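Side-chain contact in DNA polymerase epsilon subunit 3 (Drosophila melanogaster, PDB 2BYK), which pairs with CHRAC-16 as a histone-fold heterodimer that binds DNA and facilitates nucleosome sliding, and serves as an accessory component of DNA polymerase epsilon: residues 88-91 / 92-96. Sequence-based numbering, arbitrary orientation.
Sequences DLEV and YRKVV
R93 reaches back one helical turn and lies across L89. CB, CG and CD all pass close to the carbonyl oxygen of L89, with CD of R93 3.5 Å from that O; the same oxygen accepts the backbone N of R93 at 3.0 Å in a nearly straight bond (N-H...O 165°). CG stands anti to the carbonyl carbon (chi1 -84°), which sends the chain back toward L89, and from there it runs extended to NE. At the tip, the guanidinium turns one face to the leucine: CD2 of L89 sits over it, off centre, 4.0 Å from both NE and CZ of R93, while CD1 of L89 approaches NH2. Leucine suits this place because its branched end offers methyls to a flat cation without competing for its N-H groups. Two of the nitrogens have partners elsewhere: NE is hydrogen-bonded outside this turn, and NH1 forms a salt bridge with an acidic side chain of the partner protein's chain. Arginine fits because its long alkyl stem can lie along the L89 carbonyl oxygen and still carry the charge to that acid. A methionine in place of R93 would probably leave the acidic group without its mate.

On the solvent side, E90 and K94 run side by side, their long chains packing alkyl against alkyl while the charged ends stay at the exposed surface. K94, bent at chi3 (-78°), brings CE within 3.6 Å of CG of E90, but NZ of K94 and OE2 of E90 remain 4.1 Å apart, too far for a salt bridge, so the opposite charges probably attract only loosely.

This is the last helix of the modelled chain, 82-96. L89 packs on A66 and L70, and R93 on A66 and K67, all of helix 66-75, while the Y92 ring stacks on an aromatic side chain of the partner protein.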
loop_
_atom_site.group_PDB
_atom_site.type_symbol
_atom_site.label_atom_id
_atom_site.label_comp_id
_atom_site.label_asym_id
_atom_site.label_seq_id
_atom_site.Cartn_x
_atom_site.Cartn_y
_atom_site.Cartn_z
ATOM N N ASP B 88 14.669 0.868 4.154
ATOM C CA ASP B 88 14.647 0.484 2.745
ATOM C C ASP B 88 15.223 1.638 1.943
ATOM O O ASP B 88 16.009 1.433 1.027
ATOM C CB ASP B 88 13.211 0.210 2.264
ATOM C CG ASP B 88 12.546 -0.956 2.994
ATOM O OD1 ASP B 88 11.368 -1.265 2.688
ATOM O OD2 ASP B 88 13.193 -1.563 3.874
ATOM N N LEU B 89 14.815 2.852 2.304
ATOM C CA LEU B 89 15.266 4.070 1.637
ATOM C C LEU B 89 16.743 4.348 1.884
ATOM O O LEU B 89 17.431 4.926 1.040
ATOM C CB LEU B 89 14.449 5.259 2.128
ATOM C CG LEU B 89 13.638 5.975 1.056
ATOM C CD1 LEU B 89 12.922 7.152 1.698
ATOM C CD2 LEU B 89 14.557 6.429 -0.086
ATOM N N GLU B 90 17.208 3.947 3.064
ATOM C CA GLU B 90 18.596 4.125 3.459
ATOM C C GLU B 90 19.472 3.228 2.609
ATOM O O GLU B 90 20.457 3.677 2.033
ATOM C CB GLU B 90 18.783 3.772 4.937
ATOM C CG GLU B 90 20.172 3.234 5.254
ATOM C CD GLU B 90 20.413 3.029 6.738
ATOM O OE1 GLU B 90 19.584 2.361 7.402
ATOM O OE2 GLU B 90 21.447 3.536 7.233
ATOM N N VAL B 91 19.106 1.954 2.546
ATOM C CA VAL B 91 19.843 0.980 1.758
ATOM C C VAL B 91 19.829 1.363 0.274
ATOM O O VAL B 91 20.825 1.194 -0.421
ATOM C CB VAL B 91 19.238 -0.430 1.912
ATOM C CG1 VAL B 91 20.090 -1.448 1.179
ATOM C CG2 VAL B 91 19.135 -0.788 3.368
ATOM N N TYR B 92 18.698 1.877 -0.207
ATOM C CA TYR B 92 18.550 2.287 -1.609
ATOM C C TYR B 92 19.515 3.409 -1.951
ATOM O O TYR B 92 20.245 3.332 -2.937
ATOM C CB TYR B 92 17.116 2.767 -1.880
ATOM C CG TYR B 92 16.897 3.341 -3.264
ATOM C CD1 TYR B 92 16.762 2.509 -4.373
ATOM C CD2 TYR B 92 16.842 4.722 -3.469
ATOM C CE1 TYR B 92 16.575 3.038 -5.659
ATOM C CE2 TYR B 92 16.658 5.262 -4.751
ATOM C CZ TYR B 92 16.527 4.413 -5.838
ATOM O OH TYR B 92 16.357 4.924 -7.101
ATOM N N ARG B 93 19.497 4.458 -1.135
ATOM C CA ARG B 93 20.368 5.603 -1.349
ATOM C C ARG B 93 21.838 5.169 -1.391
ATOM O O ARG B 93 22.647 5.784 -2.093
ATOM C CB ARG B 93 20.113 6.665 -0.259
ATOM C CG ARG B 93 18.929 7.592 -0.573
ATOM C CD ARG B 93 18.311 8.270 0.656
ATOM N NE ARG B 93 17.351 9.308 0.259
ATOM C CZ ARG B 93 16.386 9.806 1.037
ATOM N NH1 ARG B 93 15.579 10.753 0.563
ATOM N NH2 ARG B 93 16.213 9.358 2.281
ATOM N N LYS B 94 22.172 4.095 -0.670
ATOM C CA LYS B 94 23.547 3.579 -0.631
ATOM C C LYS B 94 23.977 2.889 -1.932
ATOM O O LYS B 94 24.998 3.251 -2.516
ATOM C CB LYS B 94 23.737 2.616 0.558
ATOM C CG LYS B 94 23.918 3.308 1.915
ATOM C CD LYS B 94 24.220 2.336 3.073
ATOM C CE LYS B 94 22.969 1.611 3.585
ATOM N NZ LYS B 94 23.238 0.726 4.765
ATOM N N VAL B 95 23.207 1.902 -2.383
ATOM C CA VAL B 95 23.538 1.194 -3.617
ATOM C C VAL B 95 23.584 2.157 -4.802
ATOM O O VAL B 95 24.291 1.915 -5.782
ATOM C CB VAL B 95 22.520 0.074 -3.930
ATOM C CG1 VAL B 95 22.469 -0.912 -2.791
ATOM C CG2 VAL B 95 21.153 0.664 -4.180
ATOM N N VAL B 96 22.829 3.248 -4.715
ATOM C CA VAL B 96 22.818 4.233 -5.789
ATOM C C VAL B 96 24.124 5.032 -5.774
ATOM O O VAL B 96 24.707 5.292 -6.829
ATOM C CB VAL B 96 21.611 5.182 -5.664
ATOM C CG1 VAL B 96 21.708 6.287 -6.693
ATOM C CG2 VAL B 96 20.331 4.400 -5.867
#